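Local coordinates for XisI protein-like (Anabaena variabilis, PDB 2NLV) that probably acts as a XisI-family partner in the XisF-XisH-XisI complex, which carries out site-specific recombination of nitrogen-fixation genes in cyanobacteria, at the interface of chains A and B. Residues are numbered along the deposited sequence; one frame, centred on the assembly and turned at random. Chains: chain A/B, XisI protein-like.

Contact 1: the interface of chains A and B. Residues chain A 41, 43, 61, 63, 72; chain B 32, 34, 45, 47, 56.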
ATOM      1  N   HIS A  41       1.199   0.572  -8.579  1.00  6.35           N
ATOM      2  CA  HIS A  41       0.668  -0.047  -7.392  1.00  6.70           C
ATOM      3  C   HIS A  41      -0.478   0.788  -6.886  1.00  6.66           C
ATOM      4  O   HIS A  41      -0.321   1.988  -6.660  1.00  7.82           O
ATOM      5  CB  HIS A  41       1.755  -0.167  -6.291  1.00  7.56           C
ATOM      6  CG  HIS A  41       3.012  -0.857  -6.712  1.00  7.78           C
ATOM      7  ND1 HIS A  41       3.053  -2.163  -7.140  1.00  8.88           N
ATOM      8  CD2 HIS A  41       4.298  -0.418  -6.724  1.00  7.50           C
ATOM      9  CE1 HIS A  41       4.318  -2.493  -7.382  1.00  9.02           C
ATOM     10  NE2 HIS A  41       5.095  -1.457  -7.127  1.00  9.59           N
ATOM     11  N   GLN A  43      -3.808   0.868  -4.064  0.50  7.22           N
ATOM     12  CA  GLN A  43      -4.451   0.299  -2.883  0.50  8.14           C
ATOM     13  C   GLN A  43      -5.578   1.183  -2.351  0.50  6.76           C
ATOM     14  O   GLN A  43      -5.529   2.409  -2.458  0.50  7.96           O
ATOM     15  CB  GLN A  43      -3.449   0.105  -1.714  0.50 10.82           C
ATOM     16  CG  GLN A  43      -2.249  -0.762  -2.017  0.50  9.80           C
ATOM     17  CD  GLN A  43      -1.374  -1.046  -0.783  0.50  7.76           C
ATOM     18  OE1 GLN A  43      -0.336  -1.717  -0.898  0.50 11.77           O
ATOM     19  NE2 GLN A  43      -1.796  -0.572   0.388  0.50  6.92           N
ATOM     20  N   HIS A  61      -6.194  -4.301  -3.400  1.00  7.34           N
ATOM     21  CA  HIS A  61      -4.899  -3.906  -3.976  1.00  7.03           C
ATOM     22  C   HIS A  61      -4.832  -4.450  -5.399  1.00  7.83           C
ATOM     23  O   HIS A  61      -5.027  -5.650  -5.621  1.00  6.93           O
ATOM     24  CB  HIS A  61      -3.803  -4.501  -3.113  1.00  6.23           C
ATOM     25  CG  HIS A  61      -2.387  -4.256  -3.547  1.00  7.50           C
ATOM     26  ND1 HIS A  61      -1.355  -4.399  -2.658  1.00  9.18           N
ATOM     27  CD2 HIS A  61      -1.807  -3.918  -4.733  1.00 11.64           C
ATOM     28  CE1 HIS A  61      -0.199  -4.144  -3.255  1.00 11.98           C
ATOM     29  NE2 HIS A  61      -0.435  -3.869  -4.522  1.00  9.46           N
ATOM     30  N   ASP A  63      -2.062  -4.294  -8.792  1.00  6.60           N
ATOM     31  CA  ASP A  63      -0.847  -3.857  -9.490  1.00  7.36           C
ATOM     32  C   ASP A  63      -1.081  -3.929 -10.985  1.00  7.42           C
ATOM     33  O   ASP A  63      -1.954  -4.638 -11.428  1.00  8.05           O
ATOM     34  CB  ASP A  63       0.331  -4.705  -9.122  1.00  7.93           C
ATOM     35  CG  ASP A  63       0.627  -4.670  -7.621  1.00  9.17           C
ATOM     36  OD1 ASP A  63       0.715  -3.544  -7.069  1.00  8.68           O
ATOM     37  OD2 ASP A  63       0.792  -5.758  -7.050  1.00 10.20           O
ATOM     38  N   GLN A  72      -4.404  -8.426  -5.978  1.00  6.00           N
ATOM     39  CA  GLN A  72      -3.570  -8.942  -4.915  1.00  7.65           C
ATOM     40  C   GLN A  72      -4.246  -9.118  -3.593  1.00  6.66           C
ATOM     41  O   GLN A  72      -3.778  -9.867  -2.762  1.00  7.88           O
ATOM     42  CB  GLN A  72      -2.334  -8.050  -4.692  1.00  7.84           C
ATOM     43  CG  GLN A  72      -1.478  -7.810  -5.968  1.00  7.41           C
ATOM     44  CD  GLN A  72      -0.496  -8.900  -6.280  1.00  8.42           C
ATOM     45  OE1 GLN A  72      -0.705 -10.054  -5.940  1.00  8.04           O
ATOM     46  NE2 GLN A  72       0.585  -8.536  -6.991  1.00  8.40           N
TER
ATOM     47  N   GLN B  32       7.835  -4.640  -3.112  1.00  7.88           N
ATOM     48  CA  GLN B  32       7.247  -3.455  -3.759  1.00  7.64           C
ATOM     49  C   GLN B  32       7.606  -2.201  -2.991  1.00  7.84           C
ATOM     50  O   GLN B  32       7.623  -2.154  -1.752  1.00  9.08           O
ATOM     51  CB  GLN B  32       5.724  -3.547  -3.839  1.00 10.15           C
ATOM     52  CG  GLN B  32       5.180  -4.809  -4.496  1.00  8.83           C
ATOM     53  CD  GLN B  32       3.689  -4.825  -4.594  1.00  8.62           C
ATOM     54  OE1 GLN B  32       3.001  -4.053  -3.950  1.00 11.35           O
ATOM     55  NE2 GLN B  32       3.179  -5.686  -5.479  1.00 10.69           N
ATOM     56  N   ILE B  34       6.170   1.619  -2.940  1.00  8.80           N
ATOM     57  CA  ILE B  34       4.935   2.307  -3.328  1.00  8.93           C
ATOM     58  C   ILE B  34       5.097   3.734  -2.850  1.00  9.48           C
ATOM     59  O   ILE B  34       5.171   4.027  -1.661  1.00 10.55           O
ATOM     60  CB  ILE B  34       3.720   1.626  -2.703  1.00  9.96           C
ATOM     61  CG1 ILE B  34       3.666   0.118  -3.046  1.00  9.61           C
ATOM     62  CG2 ILE B  34       2.452   2.355  -3.172  1.00 10.79           C
ATOM     63  CD1 ILE B  34       2.438  -0.620  -2.548  1.00 12.17           C
HETATM   64  N   MSE B  45       6.524  -3.116   0.715  0.50  8.28           N
HETATM   65  CA  MSE B  45       5.716  -4.290   0.958  0.50  8.58           C
HETATM   66  C   MSE B  45       6.419  -5.565   0.478  0.50  7.48           C
HETATM   67  O   MSE B  45       7.432  -5.508  -0.254  0.50  7.49           O
HETATM   68  CB  MSE B  45       4.341  -4.130   0.271  0.50 12.56           C
HETATM   69  CG  MSE B  45       3.484  -2.925   0.789  0.50  7.99           C
HETATM   70 SE   MSE B  45       1.665  -3.092   0.209  0.37 14.64          SE
HETATM   71  CE  MSE B  45       1.275  -4.712   1.188  0.50 10.12           C
ATOM     72  N   VAL B  47       4.838  -9.111  -1.321  1.00  8.06           N
ATOM     73  CA  VAL B  47       3.605  -9.639  -1.921  1.00  7.16           C
ATOM     74  C   VAL B  47       3.938 -10.856  -2.756  1.00  8.49           C
ATOM     75  O   VAL B  47       4.606 -10.750  -3.781  1.00  8.23           O
ATOM     76  CB  VAL B  47       2.924  -8.586  -2.799  1.00  7.93           C
ATOM     77  CG1 VAL B  47       1.646  -9.103  -3.470  1.00 10.18           C
ATOM     78  CG2 VAL B  47       2.619  -7.278  -1.985  1.00 11.06           C
ATOM     79  N   TYR B  56       1.551 -11.373   2.218  1.00  7.63           N
ATOM     80  CA  TYR B  56       0.970 -10.095   1.870  1.00  8.97           C
ATOM     81  C   TYR B  56       1.134  -9.210   3.088  1.00  9.96           C
ATOM     82  O   TYR B  56       0.378  -9.304   4.054  1.00  9.43           O
ATOM     83  CB  TYR B  56      -0.503 -10.193   1.434  1.00  9.52           C
ATOM     84  CG  TYR B  56      -1.018  -8.879   0.976  1.00  8.91           C
ATOM     85  CD1 TYR B  56      -0.804  -8.456  -0.323  1.00 11.06           C
ATOM     86  CD2 TYR B  56      -1.640  -8.011   1.856  1.00 14.52           C
ATOM     87  CE1 TYR B  56      -1.198  -7.216  -0.732  1.00 11.01           C
ATOM     88  CE2 TYR B  56      -2.056  -6.742   1.444  1.00 14.00           C
ATOM     89  CZ  TYR B  56      -1.771  -6.349   0.162  1.00 10.55           C
ATOM     90  OH  TYR B  56      -2.138  -5.037  -0.168  1.00 12.19           O
TER

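Contact 2: the interface of chains A and B. Residues chain A 97-101, 104; chain B 49, 52, 54.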
ATOM      1  N   GLY A  97      -3.441 -12.671  -8.292  1.00  7.75           N
ATOM      2  CA  GLY A  97      -2.279 -12.744  -7.410  1.00  6.76           C
ATOM      3  C   GLY A  97      -2.646 -13.271  -6.041  1.00  9.00           C
ATOM      4  O   GLY A  97      -1.841 -13.954  -5.401  1.00  8.40           O
ATOM      5  N   LEU A  98      -3.894 -13.080  -5.617  1.00  8.44           N
ATOM      6  CA  LEU A  98      -4.395 -13.598  -4.375  1.00  8.09           C
ATOM      7  C   LEU A  98      -4.746 -15.100  -4.406  1.00  8.65           C
ATOM      8  O   LEU A  98      -5.171 -15.630  -3.365  1.00  9.97           O
ATOM      9  CB  LEU A  98      -5.552 -12.724  -3.857  1.00  8.30           C
ATOM     10  CG  LEU A  98      -6.894 -12.828  -4.545  1.00 11.76           C
ATOM     11  CD1 LEU A  98      -7.783 -11.694  -3.945  1.00 11.03           C
ATOM     12  CD2 LEU A  98      -6.973 -12.877  -6.086  1.00 15.62           C
ATOM     13  N   GLN A  99      -4.599 -15.769  -5.558  0.50  8.34           N
ATOM     14  CA  GLN A  99      -4.663 -17.229  -5.706  0.50  7.74           C
ATOM     15  C   GLN A  99      -3.239 -17.749  -5.849  0.50  7.62           C
ATOM     16  O   GLN A  99      -2.334 -17.043  -6.297  0.50  6.92           O
ATOM     17  CB  GLN A  99      -5.464 -17.594  -6.943  0.50  9.74           C
ATOM     18  CG  GLN A  99      -6.994 -17.455  -6.814  0.50  9.22           C
ATOM     19  CD  GLN A  99      -7.599 -18.146  -5.597  0.50 12.34           C
ATOM     20  OE1 GLN A  99      -7.136 -19.197  -5.132  0.50 14.15           O
ATOM     21  NE2 GLN A  99      -8.675 -17.558  -5.087  0.50 16.98           N
ATOM     22  N   ALA A 100      -3.024 -19.010  -5.457  1.00  7.67           N
ATOM     23  CA  ALA A 100      -1.707 -19.578  -5.540  1.00  9.04           C
ATOM     24  C   ALA A 100      -1.240 -19.700  -6.984  1.00  7.75           C
ATOM     25  O   ALA A 100      -2.072 -20.002  -7.843  1.00  7.68           O
ATOM     26  CB  ALA A 100      -1.684 -20.954  -4.819  1.00 11.35           C
ATOM     27  N   PRO A 101       0.057 -19.556  -7.231  1.00  8.81           N
ATOM     28  CA  PRO A 101       0.539 -19.606  -8.604  1.00  8.22           C
ATOM     29  C   PRO A 101       0.128 -20.803  -9.410  1.00  8.65           C
ATOM     30  O   PRO A 101      -0.255 -20.647 -10.549  1.00  7.98           O
ATOM     31  CB  PRO A 101       2.061 -19.526  -8.438  1.00 10.63           C
ATOM     32  CG  PRO A 101       2.185 -18.661  -7.190  1.00 12.45           C
ATOM     33  CD  PRO A 101       1.108 -19.117  -6.282  1.00 10.60           C
ATOM     34  N   ARG A 104      -3.374 -20.498 -11.268  1.00  6.94           N
ATOM     35  CA  ARG A 104      -3.777 -19.360 -12.093  1.00  7.83           C
ATOM     36  C   ARG A 104      -4.111 -19.722 -13.511  1.00  7.61           C
ATOM     37  O   ARG A 104      -5.088 -19.172 -14.097  1.00  8.54           O
ATOM     38  CB  ARG A 104      -2.736 -18.225 -12.053  1.00  7.86           C
ATOM     39  CG  ARG A 104      -2.646 -17.612 -10.664  1.00  7.70           C
ATOM     40  CD  ARG A 104      -1.562 -16.636 -10.606  1.00  9.30           C
ATOM     41  NE  ARG A 104      -1.328 -16.231  -9.232  1.00  7.97           N
ATOM     42  CZ  ARG A 104      -0.176 -15.824  -8.780  1.00  7.99           C
ATOM     43  NH1 ARG A 104       0.887 -15.695  -9.554  1.00  9.04           N
ATOM     44  NH2 ARG A 104      -0.050 -15.589  -7.504  1.00 10.77           N
TER
ATOM     45  N   TRP B  49       4.045 -15.549  -2.487  1.00  6.58           N
ATOM     46  CA  TRP B  49       3.691 -16.856  -1.951  1.00  6.34           C
ATOM     47  C   TRP B  49       4.908 -17.575  -1.455  1.00  8.46           C
ATOM     48  O   TRP B  49       5.983 -17.402  -2.003  1.00  8.42           O
ATOM     49  CB  TRP B  49       3.003 -17.715  -3.031  1.00  7.47           C
ATOM     50  CG  TRP B  49       1.664 -17.184  -3.369  1.00  7.36           C
ATOM     51  CD1 TRP B  49       1.363 -16.159  -4.238  1.00  6.98           C
ATOM     52  CD2 TRP B  49       0.443 -17.591  -2.783  1.00  6.85           C
ATOM     53  NE1 TRP B  49       0.034 -15.937  -4.206  1.00  7.37           N
ATOM     54  CE2 TRP B  49      -0.569 -16.782  -3.320  1.00  6.88           C
ATOM     55  CE3 TRP B  49       0.082 -18.582  -1.874  1.00  7.36           C
ATOM     56  CZ2 TRP B  49      -1.908 -16.944  -2.983  1.00  8.22           C
ATOM     57  CZ3 TRP B  49      -1.264 -18.712  -1.528  1.00 10.21           C
ATOM     58  CH2 TRP B  49      -2.228 -17.918  -2.093  1.00 10.21           C
ATOM     59  N   LEU B  52       1.959 -22.785  -0.191  1.00  7.35           N
ATOM     60  CA  LEU B  52       0.532 -22.446  -0.187  1.00  8.84           C
ATOM     61  C   LEU B  52       0.249 -21.313   0.766  1.00  6.38           C
ATOM     62  O   LEU B  52      -0.923 -21.029   1.052  1.00  9.23           O
ATOM     63  CB  LEU B  52      -0.324 -23.662   0.177  1.00  9.64           C
ATOM     64  CG  LEU B  52      -0.269 -24.766  -0.871  1.00  9.63           C
ATOM     65  CD1 LEU B  52      -0.842 -26.085  -0.292  1.00 11.23           C
ATOM     66  CD2 LEU B  52      -1.034 -24.376  -2.160  1.00 12.45           C
ATOM     67  N   ARG B  54       0.076 -17.469   1.608  1.00  6.33           N
ATOM     68  CA  ARG B  54       0.049 -16.136   1.003  1.00  7.10           C
ATOM     69  C   ARG B  54       0.927 -15.206   1.817  1.00  7.89           C
ATOM     70  O   ARG B  54       0.721 -15.064   3.015  1.00  9.81           O
ATOM     71  CB  ARG B  54      -1.369 -15.609   0.947  1.00  8.67           C
ATOM     72  CG  ARG B  54      -1.505 -14.147   0.460  1.00  7.96           C
ATOM     73  CD  ARG B  54      -0.910 -13.932  -0.869  1.00 10.66           C
ATOM     74  NE  ARG B  54      -1.353 -12.692  -1.497  1.00  7.47           N
ATOM     75  CZ  ARG B  54      -0.808 -12.269  -2.612  1.00  6.61           C
ATOM     76  NH1 ARG B  54       0.290 -12.835  -3.063  1.00  7.29           N
ATOM     77  NH2 ARG B  54      -1.349 -11.246  -3.252  1.00  7.35           N
TER

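Contact 1: the interface of chains A and B
B:Gln32, on strand 29-36, reaches across the pairing of two XisI-like subunits and ends against A:Asp63, which lies among A:His41, A:His61 and A:Gln72. The side chain runs extended beyond CG (chi2 -178°), a shape that carries its amide past the A:His41 imidazole to the carboxylate. CB lies over one face of that ring, near the rim, 3.9 Å from A:His41 NE2. CG comes next, near CE1 of the same ring. The amide carbon CD has passed beyond the rim of the imidazole, still on the same side, 3.7 Å from A:His41 CE1. At the tip the amide divides its work. The carbonyl OE1 lies at the edge of A:His61, in the plane of that ring and 3.3 Å from its CE1. The amide nitrogen NE2 donates to A:Asp63 OD2 at 2.9 Å, a bond bent to 144° at the hydrogen that meets the oxygen from above the carboxylate plane; amide and carboxylate planes stand 77° apart.

Within chain A the carboxylate is gripped further. A:His41 ND1 donates to A:Asp63 OD1 at 2.7 Å, and A:His61 NE2 reaches the same oxygen from the opposite face. A:Gln72 NE2 bonds to A:Asp63 OD2 at 2.8 Å, nearly along the C-O axis. The gathered donors would be expected to stabilise a negative charge on the carboxylate. An alanine in place of A:Asp63 would probably leave the A:His41 and A:His61 N-H groups and the A:Gln72 and B:Gln32 amides without acceptors, the B:Gln32 amide freer to turn.

The A:His61 ring is sandwiched near its rim by A:Gln72 CB and A:Gln43 CG on opposite faces, which helps fix its rotation. B:Tyr56 meets this imidazole edge-to-face, and B:Val47 CG1 packs 3.5 Å from A:Gln72 CD. With A:His61 NE2 turned to the aspartate, its other ring nitrogen, ND1, shares a hydrogen bond of 2.7 Å with the phenolic OH of B:Tyr56, which lies in the plane of the imidazole.

Contact 2: the interface of chains A and B
The indole of B:Trp49 inserts flat against the loop 97-100 and the start of the 3-10 helix 101-106 of chain A, an aromatic anchor between two XisI-family subunits that hides 94 Å² of its own surface. One face receives backbone and proline-ring carbons of chain A: A:Ala100 CA lies 3.7 Å from the centroid of the six-membered ring, and the A:Pro101 CD methylene 3.6 Å from that of the five-membered ring, both as CH-pi contacts. B:Arg54 CD, from the same chain as the tryptophan, covers the opposite face, clamping the ring between the subunits. CG anti to the carbonyl carbon (chi1 -69°) and a ring plane turned nearly perpendicular to the CA-CB-CG plane (chi2 82°) present the pyrrole edge to the loop. There NE1 donates to the carbonyl A:Gly97 O at 3.0 Å, almost straight at 162° and in the indole plane.

The same carbonyl oxygen sits above the B:Arg54 guanidinium, toward its rim, 3.4 Å from NH1, a placement over the face, where the cationic group may attract the oxygen electrostatically. A:Arg104 crosses the indole with its guanidinium plane steeply inclined to the ring, and A:Pro101 CA rests over the centre of that guanidinium. A:Arg104 NH2 donates to A:Gln99 O at 3.0 Å, bracing the loop that carries the tryptophan's acceptor. A:Arg104 NH2 and B:Arg54 NH1 remain 5.2 Å apart, like charges that could repel mildly.

The C-alpha centres of contact 1 and contact 2 lie about 14 Å apart, and on chain B the two are joined by strand 53-58, which supplies a residue to each; strand 41-47 of contact 1 also leads almost directly into strand 49-50 of contact 2. On chain A they draw on different elements: sheet strands in contact 1, and in contact 2 the loop after strand 94-96 with the 3-10 helix behind it. Chain B thus engages both the sheet and the C-terminal region of its neighbour. The two-fold axis repeats both contacts with chains exchanged, consistent with a dimer, though the assembly alone does not establish one.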